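Local coordinates for activator of Hsp90 ATPase homologue 1/2-like C-terminal domain-containing protein (Mycobacterium smegmatis, PDB 3UID), which is a toxin of the SRPBCC superfamily, structurally homologous to Mycobacterium tuberculosis Rv2035 and probably, like it, of type II and tied to the hypoxic response, at residues K7-D11 against T12-T16; V25-I28 against W29-A33; A148-A151 against I152-D156. All blocks are in the same frame, centred on the assembly; numbering follows the deposited sequence.

Contact 1 of 3, residues K7-D11 against T12-T16; sequences KHDLD and TLTLT
D9 faces two residues at once, L13 and T14: a G1 beta bulge where this hairpin turns. L10 and D11 take right-handed helical backbone angles, T12 opens out to a bridging conformation, and L13 then takes left-handed ones (phi 55°), which lets the chain drop back into the strand. D9 O accepts T14 N at 3.3 Å, in the carbonyl plane and on a lone pair, D9 N binds T14 O in return, and T12 N reaches D9 O in a weak bond. The D9 carboxylate works on the turn as well, through weak bonds from D11 N and T12 N to OD1. A chi1 of -171° swings it over the turn, its CG 3.0 Å from T12 OG1; OG1 is about equally far from both carboxylate oxygens, and the angles are poor for a bond to either. T12 OG1 is instead hydrogen-bonded to T14 OG1 at 2.7 Å, and either could be the donor.

That hydroxyl row continues along the face carrying K7, D9, T14 and T16. Water 1 donates to K7 O at 3.0 Å and bonds the hydroxyls of T14 and T16, OG1 of each 2.8 Å from it. Beyond the bulge the ladder is regular: H8 and L15 form a non-hydrogen-bonded pair, then K7 and T16 exchange two backbone bonds, with T16 N to K7 O almost straight at 174°.

H8 and L15 occupy the other face, with helix 133-141 against both side chains. L10 CD2 lies over one face of the imidazole, offset toward its rim, while the CD2 edge of the ring meets T14 O at 3.6 Å. This is a bulged antiparallel beta hairpin, joining the outermost strand 3-9 to strand 14-21.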
ATOM      1  N   LYS A   7      -9.768  10.123  -2.569  1.00 10.01           N
ATOM      2  CA  LYS A   7     -10.650  10.908  -1.713  1.00  9.93           C
ATOM      3  C   LYS A   7     -10.190  10.994  -0.268  1.00 10.10           C
ATOM      4  O   LYS A   7     -10.021   9.979   0.409  1.00 10.07           O
ATOM      5  CB  LYS A   7     -12.096  10.392  -1.750  1.00 14.45           C
ATOM      6  CG  LYS A   7     -13.037  11.352  -1.046  1.00 21.36           C
ATOM      7  CD  LYS A   7     -14.483  10.912  -1.063  1.00 29.04           C
ATOM      8  CE  LYS A   7     -15.304  11.824  -0.147  1.00 32.49           C
ATOM      9  NZ  LYS A   7     -16.748  11.471  -0.108  1.00 33.79           N
ATOM     10  N   HIS A   8      -9.988  12.224   0.185  1.00 10.22           N
ATOM     11  CA  HIS A   8      -9.778  12.510   1.600  1.00 10.45           C
ATOM     12  C   HIS A   8     -11.120  12.874   2.192  1.00 13.04           C
ATOM     13  O   HIS A   8     -11.666  13.935   1.897  1.00 15.00           O
ATOM     14  CB  HIS A   8      -8.801  13.678   1.765  1.00 10.49           C
ATOM     15  CG  HIS A   8      -8.635  14.144   3.183  1.00 14.08           C
ATOM     16  ND1 HIS A   8      -7.998  15.325   3.498  1.00 19.70           N
ATOM     17  CD2 HIS A   8      -9.025  13.601   4.361  1.00 14.39           C
ATOM     18  CE1 HIS A   8      -8.002  15.490   4.809  1.00 18.17           C
ATOM     19  NE2 HIS A   8      -8.625  14.463   5.357  1.00 17.28           N
ATOM     20  N   ASP A   9     -11.642  11.989   3.029  1.00 11.82           N
ATOM     21  CA  ASP A   9     -12.918  12.205   3.682  1.00 10.06           C
ATOM     22  C   ASP A   9     -12.668  12.851   5.049  1.00 12.82           C
ATOM     23  O   ASP A   9     -12.175  12.200   5.974  1.00 14.95           O
ATOM     24  CB  ASP A   9     -13.658  10.864   3.795  1.00 11.73           C
ATOM     25  CG  ASP A   9     -15.093  11.013   4.259  1.00 16.41           C
ATOM     26  OD1 ASP A   9     -15.380  11.925   5.056  1.00 14.68           O
ATOM     27  OD2 ASP A   9     -15.934  10.186   3.837  1.00 11.68           O
ATOM     28  N   LEU A  10     -12.987  14.140   5.161  1.00 17.06           N
ATOM     29  CA  LEU A  10     -12.719  14.893   6.381  1.00 23.44           C
ATOM     30  C   LEU A  10     -13.549  14.364   7.547  1.00 26.28           C
ATOM     31  O   LEU A  10     -13.103  14.365   8.692  1.00 30.67           O
ATOM     32  CB  LEU A  10     -13.022  16.383   6.168  1.00 22.32           C
ATOM     33  CG  LEU A  10     -12.546  17.005   4.855  1.00 24.54           C
ATOM     34  CD1 LEU A  10     -12.995  18.471   4.746  1.00 27.21           C
ATOM     35  CD2 LEU A  10     -11.034  16.890   4.716  1.00 28.38           C
ATOM     36  N   ASP A  11     -14.764  13.917   7.245  1.00 17.43           N
ATOM     37  CA  ASP A  11     -15.674  13.433   8.267  1.00 19.49           C
ATOM     38  C   ASP A  11     -15.235  12.127   8.924  1.00 18.00           C
ATOM     39  O   ASP A  11     -15.573  11.868  10.076  1.00 25.01           O
ATOM     40  CB  ASP A  11     -17.077  13.276   7.673  1.00 24.51           C
ATOM     41  CG  ASP A  11     -17.653  14.592   7.191  1.00 31.34           C
ATOM     42  OD1 ASP A  11     -17.684  15.556   7.990  1.00 33.77           O
ATOM     43  OD2 ASP A  11     -18.063  14.670   6.012  1.00 32.99           O
ATOM     44  N   THR A  12     -14.478  11.303   8.200  1.00 13.86           N
ATOM     45  CA  THR A  12     -14.112   9.985   8.714  1.00 12.72           C
ATOM     46  C   THR A  12     -12.608   9.828   8.965  1.00 12.57           C
ATOM     47  O   THR A  12     -12.148   8.760   9.389  1.00 12.99           O
ATOM     48  CB  THR A  12     -14.568   8.868   7.755  1.00 16.63           C
ATOM     49  OG1 THR A  12     -14.155   9.185   6.424  1.00 13.56           O
ATOM     50  CG2 THR A  12     -16.087   8.750   7.764  1.00 16.58           C
ATOM     51  N   LEU A  13     -11.855  10.882   8.679  1.00 10.96           N
ATOM     52  CA  LEU A  13     -10.400  10.834   8.773  1.00  8.25           C
ATOM     53  C   LEU A  13      -9.849   9.693   7.923  1.00 12.03           C
ATOM     54  O   LEU A  13      -8.933   8.981   8.337  1.00 10.29           O
ATOM     55  CB  LEU A  13      -9.952  10.671  10.225  1.00 13.15           C
ATOM     56  CG  LEU A  13     -10.442  11.749  11.188  1.00 16.84           C
ATOM     57  CD1 LEU A  13      -9.968  11.444  12.600  1.00 15.87           C
ATOM     58  CD2 LEU A  13      -9.981  13.128  10.735  1.00 17.66           C
ATOM     59  N   THR A  14     -10.399   9.537   6.724  1.00  9.83           N
ATOM     60  CA  THR A  14      -9.940   8.487   5.821  1.00  9.34           C
ATOM     61  C   THR A  14      -9.323   9.038   4.550  1.00  8.13           C
ATOM     62  O   THR A  14      -9.723  10.095   4.054  1.00  9.26           O
ATOM     63  CB  THR A  14     -11.061   7.495   5.428  1.00  9.68           C
ATOM     64  OG1 THR A  14     -12.175   8.201   4.865  1.00  8.91           O
ATOM     65  CG2 THR A  14     -11.523   6.707   6.650  1.00 10.61           C
ATOM     66  N   LEU A  15      -8.324   8.319   4.053  1.00 10.30           N
ATOM     67  CA  LEU A  15      -7.809   8.534   2.704  1.00  7.90           C
ATOM     68  C   LEU A  15      -8.038   7.262   1.902  1.00  6.62           C
ATOM     69  O   LEU A  15      -7.518   6.201   2.243  1.00  9.86           O
ATOM     70  CB  LEU A  15      -6.319   8.889   2.731  1.00 10.29           C
ATOM     71  CG  LEU A  15      -5.646   8.929   1.360  1.00 11.35           C
ATOM     72  CD1 LEU A  15      -6.215  10.052   0.506  1.00 17.27           C
ATOM     73  CD2 LEU A  15      -4.145   9.095   1.513  1.00 12.65           C
ATOM     74  N   THR A  16      -8.859   7.367   0.863  1.00  6.32           N
ATOM     75  CA  THR A  16      -9.219   6.220   0.045  1.00  5.63           C
ATOM     76  C   THR A  16      -8.701   6.409  -1.367  1.00  7.54           C
ATOM     77  O   THR A  16      -8.952   7.439  -2.001  1.00  8.85           O
ATOM     78  CB  THR A  16     -10.744   6.009   0.033  1.00  8.72           C
ATOM     79  OG1 THR A  16     -11.197   5.779   1.374  1.00 10.75           O
ATOM     80  CG2 THR A  16     -11.102   4.807  -0.805  1.00  9.69           C
TER
HETATM   81  O   HOH W   1     -11.879   8.423   2.137  1.00  8.94           O

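Contact 2 of 3, residues V25-I28 against W29-A33; sequences VTRI and WQIYA
Q30 lies against the preceding turn of its helix, over T26 and R27. Its CB sits 3.5 Å from R27 O and also faces the R27 guanidinium, 3.8 Å from NH1. CG, beside the backbone N (chi1 -66°), lies 3.5 Å from T26 O, and a bend at chi2 carries the amide toward the tryptophan. NE2 stands at the edge of the W29 indole, in its plane, and donates to water 2 at 2.7 Å; that water donates to T26 O, tying the side chain back.

R27 bends at chi2 to run along the helix, its guanidinium tilted 31° from the Q30 amide. I31 CD1 meets it obliquely, 3.8 Å from NH2, and NH1 is hydrogen-bonded to Q37 of helix 35-42. On the buried flank, I28 O lies 3.5 Å from Y32 CD2, and I28 CG2 4.2 Å from CE2 of the same ring, whose hydroxyl is hydrogen-bonded to that of Y126.

W29 N donates to V25 O in a regular alpha-helical bond, whereas Q30 and I31 reach back three residues in weak ones. Polar Q30 and R27 on one side, I28 and Y32 against F115 on the other: this is an amphipathic alpha-helix.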
ATOM      1  N   VAL A  25      -8.983 -10.732  -9.954  1.00 10.82           N
ATOM      2  CA  VAL A  25      -8.756 -10.527  -8.532  1.00  6.65           C
ATOM      3  C   VAL A  25      -7.677 -11.468  -8.001  1.00  6.58           C
ATOM      4  O   VAL A  25      -6.843 -11.053  -7.194  1.00  9.29           O
ATOM      5  CB  VAL A  25     -10.040 -10.720  -7.733  1.00 11.71           C
ATOM      6  CG1 VAL A  25      -9.713 -10.894  -6.273  1.00 10.95           C
ATOM      7  CG2 VAL A  25     -10.970  -9.518  -7.943  1.00 12.00           C
ATOM      8  N   THR A  26      -7.700 -12.722  -8.445  1.00  9.43           N
ATOM      9  CA  THR A  26      -6.705 -13.696  -7.986  1.00 10.89           C
ATOM     10  C   THR A  26      -5.287 -13.256  -8.322  1.00 13.05           C
ATOM     11  O   THR A  26      -4.366 -13.461  -7.528  1.00 11.74           O
ATOM     12  CB  THR A  26      -6.962 -15.104  -8.541  1.00 10.01           C
ATOM     13  OG1 THR A  26      -7.094 -15.055  -9.968  1.00 12.55           O
ATOM     14  CG2 THR A  26      -8.243 -15.660  -7.947  1.00 14.56           C
ATOM     15  N   ARG A  27      -5.113 -12.641  -9.487  1.00  9.80           N
ATOM     16  CA  ARG A  27      -3.795 -12.111  -9.879  1.00  8.17           C
ATOM     17  C   ARG A  27      -3.328 -10.943  -8.998  1.00  7.15           C
ATOM     18  O   ARG A  27      -2.181 -10.913  -8.549  1.00  8.71           O
ATOM     19  CB  ARG A  27      -3.791 -11.659 -11.343  1.00  8.45           C
ATOM     20  CG  ARG A  27      -2.493 -10.895 -11.710  1.00 12.38           C
ATOM     21  CD  ARG A  27      -1.338 -11.868 -11.733  1.00 11.61           C
ATOM     22  NE  ARG A  27      -0.032 -11.226 -11.942  1.00 16.83           N
ATOM     23  CZ  ARG A  27       0.806 -10.898 -10.959  1.00 17.43           C
ATOM     24  NH1 ARG A  27       0.479 -11.127  -9.695  1.00 12.60           N
ATOM     25  NH2 ARG A  27       1.974 -10.339 -11.237  1.00 10.10           N
ATOM     26  N   ILE A  28      -4.206  -9.967  -8.767  1.00  6.01           N
ATOM     27  CA  ILE A  28      -3.872  -8.822  -7.940  1.00  7.44           C
ATOM     28  C   ILE A  28      -3.541  -9.251  -6.512  1.00  6.64           C
ATOM     29  O   ILE A  28      -2.634  -8.712  -5.891  1.00  7.27           O
ATOM     30  CB  ILE A  28      -4.993  -7.766  -7.971  1.00  6.23           C
ATOM     31  CG1 ILE A  28      -5.297  -7.369  -9.420  1.00  8.39           C
ATOM     32  CG2 ILE A  28      -4.589  -6.540  -7.174  1.00  9.15           C
ATOM     33  CD1 ILE A  28      -4.119  -6.729 -10.156  1.00 10.12           C
ATOM     34  N   TRP A  29      -4.264 -10.241  -5.995  1.00  5.39           N
ATOM     35  CA  TRP A  29      -3.982 -10.738  -4.659  1.00  7.28           C
ATOM     36  C   TRP A  29      -2.507 -11.131  -4.522  1.00  9.50           C
ATOM     37  O   TRP A  29      -1.879 -10.862  -3.500  1.00  8.28           O
ATOM     38  CB  TRP A  29      -4.871 -11.941  -4.322  1.00 10.30           C
ATOM     39  CG  TRP A  29      -4.596 -12.474  -2.953  1.00  9.88           C
ATOM     40  CD1 TRP A  29      -3.773 -13.518  -2.621  1.00 10.67           C
ATOM     41  CD2 TRP A  29      -5.105 -11.961  -1.722  1.00  9.10           C
ATOM     42  NE1 TRP A  29      -3.768 -13.703  -1.261  1.00 10.31           N
ATOM     43  CE2 TRP A  29      -4.571 -12.755  -0.684  1.00  8.28           C
ATOM     44  CE3 TRP A  29      -5.976 -10.918  -1.395  1.00  9.48           C
ATOM     45  CZ2 TRP A  29      -4.881 -12.534   0.653  1.00 10.66           C
ATOM     46  CZ3 TRP A  29      -6.272 -10.696  -0.061  1.00 11.45           C
ATOM     47  CH2 TRP A  29      -5.733 -11.501   0.942  1.00  9.95           C
ATOM     48  N   GLN A  30      -1.969 -11.768  -5.554  1.00  8.67           N
ATOM     49  CA  GLN A  30      -0.596 -12.267  -5.518  1.00  9.63           C
ATOM     50  C   GLN A  30       0.470 -11.173  -5.515  1.00  9.31           C
ATOM     51  O   GLN A  30       1.618 -11.423  -5.110  1.00 10.83           O
ATOM     52  CB  GLN A  30      -0.354 -13.253  -6.666  1.00 11.29           C
ATOM     53  CG  GLN A  30      -1.158 -14.531  -6.547  1.00 11.51           C
ATOM     54  CD  GLN A  30      -0.858 -15.320  -5.273  1.00  9.63           C
ATOM     55  OE1 GLN A  30       0.262 -15.271  -4.751  1.00 18.79           O
ATOM     56  NE2 GLN A  30      -1.848 -16.034  -4.774  1.00 19.43           N
ATOM     57  N   ILE A  31       0.107  -9.976  -5.968  1.00  8.20           N
ATOM     58  CA  ILE A  31       0.985  -8.812  -5.840  1.00  9.96           C
ATOM     59  C   ILE A  31       1.350  -8.590  -4.365  1.00  9.59           C
ATOM     60  O   ILE A  31       2.502  -8.275  -4.033  1.00 10.92           O
ATOM     61  CB  ILE A  31       0.324  -7.530  -6.401  1.00  8.38           C
ATOM     62  CG1 ILE A  31       0.059  -7.637  -7.916  1.00 14.55           C
ATOM     63  CG2 ILE A  31       1.162  -6.283  -6.068  1.00 11.49           C
ATOM     64  CD1 ILE A  31       1.301  -7.554  -8.762  1.00 17.05           C
ATOM     65  N   TYR A  32       0.358  -8.745  -3.485  1.00  7.55           N
ATOM     66  CA  TYR A  32       0.533  -8.512  -2.053  1.00  7.70           C
ATOM     67  C   TYR A  32       0.969  -9.761  -1.297  1.00  6.60           C
ATOM     68  O   TYR A  32       1.645  -9.662  -0.277  1.00  9.74           O
ATOM     69  CB  TYR A  32      -0.758  -7.923  -1.464  1.00  8.96           C
ATOM     70  CG  TYR A  32      -1.063  -6.619  -2.143  1.00  6.70           C
ATOM     71  CD1 TYR A  32      -0.455  -5.444  -1.728  1.00  7.12           C
ATOM     72  CD2 TYR A  32      -1.896  -6.574  -3.256  1.00  8.55           C
ATOM     73  CE1 TYR A  32      -0.689  -4.244  -2.391  1.00  7.35           C
ATOM     74  CE2 TYR A  32      -2.143  -5.379  -3.925  1.00  7.41           C
ATOM     75  CZ  TYR A  32      -1.541  -4.221  -3.480  1.00 10.10           C
ATOM     76  OH  TYR A  32      -1.771  -3.041  -4.141  1.00  8.87           O
ATOM     77  N   ALA A  33       0.596 -10.928  -1.815  1.00  7.66           N
ATOM     78  CA  ALA A  33       0.894 -12.190  -1.153  1.00  6.54           C
ATOM     79  C   ALA A  33       2.321 -12.658  -1.394  1.00  8.52           C
ATOM     80  O   ALA A  33       2.879 -13.404  -0.589  1.00 12.21           O
ATOM     81  CB  ALA A  33      -0.101 -13.259  -1.601  1.00  8.41           C
TER
HETATM   82  O   HOH W   2      -4.234 -15.899  -6.108  1.00 18.66           O

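Contact 3 of 3, residues A148-A151 against I152-D156; sequences ASSA and INQID
A148 and I152 begin an unbroken run of alpha-helical bonds across the two segments, each N-H reaching the carbonyl four residues back. I152 N lies 3.1 Å from A148 O, and the run goes on through N153 to S149 and Q154 to S150, ending with I155 N at 2.9 Å from A151 O. All four are fairly straight, with each donor tilted by about 20° from the plane of its carbonyl.

The side chains of I152, N153, Q154 and I155 share one first torsion, near -70°, which lays CG1 of the isoleucines and CG of N153 and Q154 beside their own backbone N and back along the preceding turn. I152 CG1 therefore rests 3.5 Å from A148 O, and I155 CG1 meets A151 O in the same way. Q154 CG comes to 3.4 Å from S150 O; a bend at chi2 then turns the amide so that NE2 donates to water 3 at 3.0 Å. The same water is hydrogen-bonded to S150 OG at 2.8 Å, a solvent bridge between residues one turn apart, both of which also touch P44. S149 turns its hydroxyl back to I145 O, one turn earlier.

Helix 144-158 lies with A148 and I152 on I17 of strand 14-21, I155 between F21 of that strand and helix 25-33, and A151 on W42 and Q154 on V41 of helix 35-42.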
ATOM      1  N   ALA A 148       1.583   5.857  -3.359  1.00 10.28           N
ATOM      2  CA  ALA A 148       0.522   4.879  -3.613  1.00 13.23           C
ATOM      3  C   ALA A 148       0.204   4.818  -5.106  1.00 11.62           C
ATOM      4  O   ALA A 148       0.016   3.738  -5.678  1.00  8.50           O
ATOM      5  CB  ALA A 148      -0.709   5.225  -2.814  1.00 14.92           C
ATOM      6  N   SER A 149       0.168   5.983  -5.739  1.00  8.64           N
ATOM      7  CA  SER A 149      -0.055   6.066  -7.184  1.00  9.49           C
ATOM      8  C   SER A 149       1.050   5.389  -7.982  1.00  8.05           C
ATOM      9  O   SER A 149       0.773   4.702  -8.964  1.00  9.76           O
ATOM     10  CB  SER A 149      -0.201   7.519  -7.628  1.00 10.70           C
ATOM     11  OG  SER A 149      -1.335   8.125  -7.029  1.00 12.87           O
ATOM     12  N   SER A 150       2.305   5.604  -7.595  1.00  9.66           N
ATOM     13  CA  SER A 150       3.407   4.912  -8.251  1.00  9.40           C
ATOM     14  C   SER A 150       3.242   3.396  -8.201  1.00  6.26           C
ATOM     15  O   SER A 150       3.441   2.717  -9.212  1.00  9.45           O
ATOM     16  CB  SER A 150       4.745   5.306  -7.615  1.00  9.74           C
ATOM     17  OG  SER A 150       5.830   4.573  -8.186  1.00 11.56           O
ATOM     18  N   ALA A 151       2.884   2.863  -7.032  1.00  7.11           N
ATOM     19  CA  ALA A 151       2.740   1.415  -6.893  1.00  8.00           C
ATOM     20  C   ALA A 151       1.631   0.911  -7.805  1.00  7.49           C
ATOM     21  O   ALA A 151       1.774  -0.116  -8.462  1.00  8.39           O
ATOM     22  CB  ALA A 151       2.477   1.035  -5.446  1.00 10.05           C
ATOM     23  N   ILE A 152       0.529   1.644  -7.853  1.00  7.72           N
ATOM     24  CA  ILE A 152      -0.582   1.285  -8.737  1.00  8.92           C
ATOM     25  C   ILE A 152      -0.163   1.265 -10.210  1.00  9.67           C
ATOM     26  O   ILE A 152      -0.490   0.320 -10.947  1.00  6.72           O
ATOM     27  CB  ILE A 152      -1.776   2.209  -8.490  1.00  8.45           C
ATOM     28  CG1 ILE A 152      -2.452   1.799  -7.178  1.00  9.06           C
ATOM     29  CG2 ILE A 152      -2.788   2.131  -9.639  1.00  8.38           C
ATOM     30  CD1 ILE A 152      -3.285   2.939  -6.558  1.00  8.17           C
ATOM     31  N   ASN A 153       0.604   2.265 -10.626  1.00  9.62           N
ATOM     32  CA  ASN A 153       1.117   2.277 -11.988  1.00  7.71           C
ATOM     33  C   ASN A 153       2.101   1.147 -12.245  1.00  8.53           C
ATOM     34  O   ASN A 153       2.121   0.593 -13.338  1.00  8.86           O
ATOM     35  CB  ASN A 153       1.733   3.627 -12.333  1.00  8.01           C
ATOM     36  CG  ASN A 153       0.702   4.732 -12.338  1.00 13.57           C
ATOM     37  OD1 ASN A 153      -0.482   4.490 -12.612  1.00 13.14           O
ATOM     38  ND2 ASN A 153       1.137   5.949 -12.025  1.00 15.31           N
ATOM     39  N   GLN A 154       2.899   0.790 -11.242  1.00  7.46           N
ATOM     40  CA  GLN A 154       3.811  -0.345 -11.411  1.00  8.89           C
ATOM     41  C   GLN A 154       3.040  -1.649 -11.550  1.00  9.15           C
ATOM     42  O   GLN A 154       3.427  -2.519 -12.330  1.00  9.80           O
ATOM     43  CB  GLN A 154       4.851  -0.433 -10.286  1.00  6.68           C
ATOM     44  CG  GLN A 154       5.903   0.699 -10.331  1.00  8.80           C
ATOM     45  CD  GLN A 154       6.630   0.759 -11.661  1.00  9.36           C
ATOM     46  OE1 GLN A 154       7.149  -0.246 -12.142  1.00 13.99           O
ATOM     47  NE2 GLN A 154       6.645   1.936 -12.273  1.00 13.38           N
ATOM     48  N   ILE A 155       1.955  -1.790 -10.796  1.00  7.61           N
ATOM     49  CA  ILE A 155       1.098  -2.965 -10.946  1.00  9.32           C
ATOM     50  C   ILE A 155       0.558  -3.022 -12.370  1.00  7.82           C
ATOM     51  O   ILE A 155       0.638  -4.070 -13.002  1.00  8.50           O
ATOM     52  CB  ILE A 155      -0.057  -2.984  -9.923  1.00  4.30           C
ATOM     53  CG1 ILE A 155       0.493  -3.224  -8.516  1.00  7.48           C
ATOM     54  CG2 ILE A 155      -1.077  -4.076 -10.279  1.00  7.47           C
ATOM     55  CD1 ILE A 155      -0.533  -2.931  -7.417  1.00  8.65           C
ATOM     56  N   ASP A 156       0.047  -1.904 -12.888  1.00  5.82           N
ATOM     57  CA  ASP A 156      -0.401  -1.862 -14.286  1.00  7.27           C
ATOM     58  C   ASP A 156       0.666  -2.448 -15.220  1.00 10.19           C
ATOM     59  O   ASP A 156       0.362  -3.255 -16.103  1.00 10.64           O
ATOM     60  CB  ASP A 156      -0.701  -0.430 -14.759  1.00  9.15           C
ATOM     61  CG  ASP A 156      -1.958   0.164 -14.142  1.00 14.87           C
ATOM     62  OD1 ASP A 156      -2.015   1.408 -14.037  1.00 14.69           O
ATOM     63  OD2 ASP A 156      -2.888  -0.584 -13.805  1.00 14.06           O
TER
HETATM   64  O   HOH W   3       5.982   4.524 -11.015  1.00 15.76           O

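How the contacts relate
Contacts 2 and 3 meet directly. I155 of 152-156 packs into helix 25-33, its CD1 3.5 Å from Y32 OH, while its CG1 and CG2 lie 4.0 Å from I31 CG2 and I28 CD1 respectively; the two centres are 14 Å apart. Contact 1 touches neither, with centres 25 Å from contact 2 and 21 Å from contact 3 and nearest atoms about 12 and 7 Å away. Strand 14-21 links them: it leaves the hairpin, passes beneath helix 144-158 and leads into helix 25-33. A long C-terminal helix across an antiparallel sheet is the helix-grip plan of the SRPBCC superfamily.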